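Local coordinates for nisin biosynthesis protein NisC (Lactococcus lactis subsp. lactis, PDB 2G0D) that cyclises the dehydrated nisin precursor, joining cysteine thiols to dehydroamino acids to form the lanthionine and methyllanthionine rings, at residues Ser80-Ala85 and Asp135-Leu140; Ala276-Gly281 and Ile323-Ser328. All coordinates share one frame; numbering follows the deposited sequence.

Interaction 1: residues Ser80-Ala85 and Asp135-Leu140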
loop_
_atom_site.group_PDB
_atom_site.type_symbol
_atom_site.label_atom_id
_atom_site.label_comp_id
_atom_site.label_asym_id
_atom_site.label_seq_id
_atom_site.Cartn_x
_atom_site.Cartn_y
_atom_site.Cartn_z
ATOM N N SER A 80 8.543 8.360 -4.902
ATOM C CA SER A 80 7.437 7.756 -4.168
ATOM C C SER A 80 6.963 6.405 -4.730
ATOM O O SER A 80 7.092 6.137 -5.919
ATOM C CB SER A 80 6.267 8.742 -4.081
ATOM O OG SER A 80 5.469 8.696 -5.245
ATOM N N LEU A 81 6.420 5.565 -3.859
ATOM C CA LEU A 81 5.881 4.258 -4.281
ATOM C C LEU A 81 4.812 4.399 -5.385
ATOM O O LEU A 81 4.897 3.731 -6.410
ATOM C CB LEU A 81 5.319 3.468 -3.086
ATOM C CG LEU A 81 4.702 2.067 -3.337
ATOM C CD1 LEU A 81 5.719 1.060 -3.905
ATOM C CD2 LEU A 81 4.087 1.474 -2.063
ATOM N N TYR A 82 3.808 5.254 -5.168
ATOM C CA TYR A 82 2.658 5.303 -6.076
ATOM C C TYR A 82 2.764 6.296 -7.221
ATOM O O TYR A 82 2.034 6.162 -8.191
ATOM C CB TYR A 82 1.328 5.453 -5.314
ATOM C CG TYR A 82 0.808 4.111 -4.823
ATOM C CD1 TYR A 82 1.288 3.549 -3.654
ATOM C CD2 TYR A 82 -0.155 3.397 -5.556
ATOM C CE1 TYR A 82 0.835 2.305 -3.210
ATOM C CE2 TYR A 82 -0.608 2.152 -5.130
ATOM C CZ TYR A 82 -0.126 1.625 -3.957
ATOM O OH TYR A 82 -0.575 0.407 -3.533
ATOM N N SER A 83 3.647 7.287 -7.113
ATOM C CA SER A 83 3.841 8.266 -8.211
ATOM C C SER A 83 5.268 8.338 -8.730
ATOM O O SER A 83 5.495 8.931 -9.776
ATOM C CB SER A 83 3.428 9.680 -7.789
ATOM O OG SER A 83 2.094 9.686 -7.374
ATOM N N GLY A 84 6.228 7.777 -8.000
ATOM C CA GLY A 84 7.622 8.031 -8.328
ATOM C C GLY A 84 8.469 6.823 -8.657
ATOM O O GLY A 84 7.958 5.796 -9.106
ATOM N N ALA A 85 9.773 6.955 -8.420
ATOM C CA ALA A 85 10.743 5.916 -8.778
ATOM C C ALA A 85 10.531 4.555 -8.121
ATOM O O ALA A 85 10.784 3.530 -8.761
ATOM C CB ALA A 85 12.200 6.415 -8.545
ATOM N N ASP A 135 3.781 8.780 4.507
ATOM C CA ASP A 135 2.738 7.776 4.222
ATOM C C ASP A 135 3.106 6.709 3.193
ATOM O O ASP A 135 4.209 6.664 2.679
ATOM C CB ASP A 135 1.342 8.425 3.967
ATOM C CG ASP A 135 1.153 8.992 2.548
ATOM O OD1 ASP A 135 0.120 9.680 2.309
ATOM O OD2 ASP A 135 1.997 8.763 1.668
ATOM N N VAL A 136 2.153 5.836 2.915
ATOM C CA VAL A 136 2.383 4.708 2.016
ATOM C C VAL A 136 2.367 5.193 0.560
ATOM O O VAL A 136 3.219 4.821 -0.247
ATOM C CB VAL A 136 1.321 3.585 2.278
ATOM C CG1 VAL A 136 1.367 2.547 1.187
ATOM C CG2 VAL A 136 1.545 2.969 3.662
ATOM N N ILE A 137 1.407 6.043 0.234
ATOM C CA ILE A 137 1.158 6.398 -1.164
ATOM C C ILE A 137 2.281 7.265 -1.777
ATOM O O ILE A 137 2.844 6.906 -2.817
ATOM C CB ILE A 137 -0.259 7.024 -1.317
ATOM C CG1 ILE A 137 -1.316 6.099 -0.671
ATOM C CG2 ILE A 137 -0.578 7.370 -2.789
ATOM C CD1 ILE A 137 -1.462 4.695 -1.339
ATOM N N GLU A 138 2.621 8.374 -1.117
ATOM C CA GLU A 138 3.663 9.281 -1.600
ATOM C C GLU A 138 4.894 9.374 -0.695
ATOM O O GLU A 138 5.927 9.870 -1.123
ATOM C CB GLU A 138 3.105 10.697 -1.865
ATOM C CG GLU A 138 1.942 10.730 -2.868
ATOM C CD GLU A 138 2.301 10.193 -4.250
ATOM O OE1 GLU A 138 3.465 10.313 -4.658
ATOM O OE2 GLU A 138 1.409 9.651 -4.941
ATOM N N GLY A 139 4.794 8.898 0.547
ATOM C CA GLY A 139 5.866 9.151 1.530
ATOM C C GLY A 139 6.821 7.997 1.797
ATOM O O GLY A 139 6.874 7.026 1.047
ATOM N N LEU A 140 7.554 8.102 2.894
ATOM C CA LEU A 140 8.711 7.261 3.166
ATOM C C LEU A 140 8.344 5.821 3.503
ATOM O O LEU A 140 9.138 4.911 3.235
ATOM C CB LEU A 140 9.550 7.862 4.307
ATOM C CG LEU A 140 10.259 9.222 4.069
ATOM C CD1 LEU A 140 11.169 9.610 5.231
ATOM C CD2 LEU A 140 11.075 9.210 2.793
HETATM O O HOH W 1 5.685 6.315 -1.210
#
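E138 reaches across to S80 and S83, and I137 lies over the ring of Y82; between them these contacts join two neighbouring loops of the alpha toroid, each turning through a glycine N-cap, G84 or G139, into the next helix. The E138 chain is bent at chi2 (-60°), which brings its carboxylate round to the two serines. S83 OG donates to OE2 of E138 at 2.5 Å, from the syn side and not far from the carboxylate plane. S80 OG comes instead from above that plane and donates to OE1 of E138 at 2.6 Å; with OG set between its own backbone N and carbonyl carbon, it also accepts the N-H of S83, an ST motif. One serine thus shapes its own turn while holding the opposing acid.

Beside these polar groups lies an apolar pair. CD1 of I137 sits 4.0 Å from the centroid of the Y82 ring, over the face but displaced toward the rim, a CH-pi contact. The other branch, CG2 of I137, lies 3.7 Å from CB of Y82, and the two side chains cross obliquely. Y82 N donates to I137 O at 3.0 Å, joining the two backbones beside the pair, while the phenol OH reaches beyond both loops to the carbonyl of A398. A water accepts the N-H of L81 at 2.8 Å and lies close to the carbonyls of V136 and G139. D135 holds the second turn as an Asx motif: its OD2 accepts from E138 N through the syn lone pair and from G139 N nearly in line with the C-O bond.

Interaction 2: residues Ala276-Gly281 and Ile323-Ser328. With ZN (zinc ion), chain B.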
loop_
_atom_site.group_PDB
_atom_site.type_symbol
_atom_site.label_atom_id
_atom_site.label_comp_id
_atom_site.label_asym_id
_atom_site.label_seq_id
_atom_site.Cartn_x
_atom_site.Cartn_y
_atom_site.Cartn_z
ATOM N N ALA A 276 -12.181 -0.436 4.147
ATOM C CA ALA A 276 -11.280 -0.310 3.000
ATOM C C ALA A 276 -9.855 -0.657 3.380
ATOM O O ALA A 276 -9.497 -0.720 4.558
ATOM C CB ALA A 276 -11.335 1.125 2.394
ATOM N N TRP A 277 -9.044 -0.908 2.360
ATOM C CA TRP A 277 -7.609 -1.015 2.544
ATOM C C TRP A 277 -7.029 0.333 3.003
ATOM O O TRP A 277 -6.332 0.400 4.008
ATOM C CB TRP A 277 -6.950 -1.526 1.243
ATOM C CG TRP A 277 -5.451 -1.428 1.234
ATOM C CD1 TRP A 277 -4.568 -2.347 1.721
ATOM C CD2 TRP A 277 -4.661 -0.358 0.686
ATOM N NE1 TRP A 277 -3.259 -1.913 1.525
ATOM C CE2 TRP A 277 -3.291 -0.692 0.899
ATOM C CE3 TRP A 277 -4.975 0.861 0.060
ATOM C CZ2 TRP A 277 -2.237 0.133 0.481
ATOM C CZ3 TRP A 277 -3.919 1.695 -0.363
ATOM C CH2 TRP A 277 -2.566 1.323 -0.148
ATOM N N CYS A 278 -7.332 1.410 2.287
ATOM C CA CYS A 278 -6.731 2.709 2.600
ATOM C C CYS A 278 -7.096 3.299 3.981
ATOM O O CYS A 278 -6.243 3.874 4.657
ATOM C CB CYS A 278 -7.054 3.713 1.501
ATOM S SG CYS A 278 -8.815 3.930 1.163
ATOM N N TYR A 279 -8.370 3.162 4.366
ATOM C CA TYR A 279 -8.889 3.621 5.646
ATOM C C TYR A 279 -9.842 2.560 6.199
ATOM O O TYR A 279 -10.627 1.963 5.451
ATOM C CB TYR A 279 -9.706 4.911 5.468
ATOM C CG TYR A 279 -8.935 6.203 5.248
ATOM C CD1 TYR A 279 -8.370 6.890 6.322
ATOM C CD2 TYR A 279 -8.874 6.789 3.971
ATOM C CE1 TYR A 279 -7.703 8.115 6.124
ATOM C CE2 TYR A 279 -8.219 7.988 3.759
ATOM C CZ TYR A 279 -7.625 8.642 4.840
ATOM O OH TYR A 279 -6.967 9.825 4.626
ATOM N N GLY A 280 -9.784 2.332 7.501
ATOM C CA GLY A 280 -10.774 1.475 8.161
ATOM C C GLY A 280 -10.244 0.097 8.520
ATOM O O GLY A 280 -9.058 -0.214 8.301
ATOM N N GLY A 281 -11.149 -0.721 9.056
ATOM C CA GLY A 281 -10.828 -2.051 9.577
ATOM C C GLY A 281 -9.929 -2.952 8.744
ATOM O O GLY A 281 -8.981 -3.485 9.270
ATOM N N ILE A 323 -9.258 -1.870 -5.866
ATOM C CA ILE A 323 -8.336 -2.190 -4.786
ATOM C C ILE A 323 -8.402 -1.177 -3.645
ATOM O O ILE A 323 -8.646 -1.565 -2.492
ATOM C CB ILE A 323 -6.899 -2.326 -5.332
ATOM C CG1 ILE A 323 -6.791 -3.676 -6.090
ATOM C CG2 ILE A 323 -5.840 -2.164 -4.170
ATOM C CD1 ILE A 323 -5.405 -4.097 -6.359
ATOM N N CYS A 324 -8.231 0.107 -3.958
ATOM C CA CYS A 324 -7.959 1.113 -2.917
ATOM C C CYS A 324 -8.996 1.149 -1.813
ATOM O O CYS A 324 -8.659 1.011 -0.642
ATOM C CB CYS A 324 -7.775 2.533 -3.496
ATOM S SG CYS A 324 -6.995 3.697 -2.300
ATOM N N HIS A 325 -10.249 1.355 -2.181
ATOM C CA HIS A 325 -11.318 1.344 -1.195
ATOM C C HIS A 325 -12.520 0.544 -1.700
ATOM O O HIS A 325 -13.659 0.890 -1.426
ATOM C CB HIS A 325 -11.711 2.772 -0.766
ATOM C CG HIS A 325 -11.707 3.778 -1.879
ATOM N ND1 HIS A 325 -10.604 4.553 -2.179
ATOM C CD2 HIS A 325 -12.678 4.147 -2.755
ATOM C CE1 HIS A 325 -10.901 5.366 -3.182
ATOM N NE2 HIS A 325 -12.153 5.143 -3.546
ATOM N N GLY A 326 -12.249 -0.529 -2.443
ATOM C CA GLY A 326 -13.290 -1.421 -2.927
ATOM C C GLY A 326 -13.088 -2.852 -2.448
ATOM O O GLY A 326 -12.216 -3.152 -1.628
ATOM N N TYR A 327 -13.902 -3.741 -2.983
ATOM C CA TYR A 327 -13.961 -5.100 -2.486
ATOM C C TYR A 327 -12.742 -5.988 -2.854
ATOM O O TYR A 327 -12.394 -6.910 -2.090
ATOM C CB TYR A 327 -15.298 -5.739 -2.922
ATOM C CG TYR A 327 -15.653 -6.954 -2.091
ATOM C CD1 TYR A 327 -15.794 -6.861 -0.717
ATOM C CD2 TYR A 327 -15.815 -8.203 -2.689
ATOM C CE1 TYR A 327 -16.125 -7.983 0.061
ATOM C CE2 TYR A 327 -16.127 -9.327 -1.924
ATOM C CZ TYR A 327 -16.278 -9.205 -0.553
ATOM O OH TYR A 327 -16.570 -10.323 0.193
ATOM N N SER A 328 -12.096 -5.736 -4.005
ATOM C CA SER A 328 -10.901 -6.524 -4.357
ATOM C C SER A 328 -9.772 -6.329 -3.334
ATOM O O SER A 328 -9.005 -7.263 -3.034
ATOM C CB SER A 328 -10.415 -6.242 -5.789
ATOM O OG SER A 328 -11.305 -6.836 -6.730
HETATM ZN ZN ZN B . -8.769 4.484 -1.104
HETATM O O HOH W 2 -10.240 -1.863 -0.279
HETATM O O HOH W 3 -8.151 6.573 -1.168
#
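C278, C324 and H325 converge on one zinc ion, and the contact is packed most closely around it. SG of C278 and SG of C324 each bind the metal at 2.3 Å, while the imidazole of H325 points ND1 at it from 2.1 Å. The two sulfurs come from different loops and by different torsions: SG of C278 lies between its backbone N and carbonyl carbon (chi1 56°), whereas SG of C324 is anti to its backbone N (chi1 -164°). Next to the metal site the loops are also tied directly, C278 N donating to C324 O at 3.2 Å. That same oxygen meets the W277 indole in plane at its edge. SG of C324 also faces the indole edge, 4.1 Å from CZ3 of W277, and NE1 of W277 is held by the L399 carbonyl. A276 completes the close packing, its CB 3.6 Å from CB of H325.

This is the zinc site of the LanC-type alpha toroid, carried on loops that enter helix 281-294 and helix 327-341. Three protein ligands and one water give a roughly tetrahedral geometry; in the cyclisation mechanism proposed for this family, a substrate cysteine thiol probably takes the water's place.

Toward that side the fit relaxes. H325 is partly exposed, and its ring leads away from the other loop, with the C278 sulfur near the ring edge. The fourth zinc position is filled by a water, 2.2 Å from the metal. On the I323 side direct contact gives way to a water-filled join between buried residues: a second water accepts from W277 N at 3.1 Å and lies near the carbonyl oxygens of I323 and G326.

From the N terminus, the chain leaves helix 53-74, forms 80-85 and passes through helices 85-92, 100-122 and 131-134 before interaction 1 closes the first loop. Interaction 2 opens only after helix 258-263; its loop holds helices 281-294 and 298-314 and closes at 323-328. The two are therefore in series, neither nested nor crossed. Although their centres lie about 18 Å apart, they touch: CD1 of I137 packs 3.7 Å from CH2 of W277, which Y82 also approaches. Shared neighbours join them further. A205 bonds through its backbone to V136 and C278, while F372 and L399, late in the chain, touch both Y82 and I323.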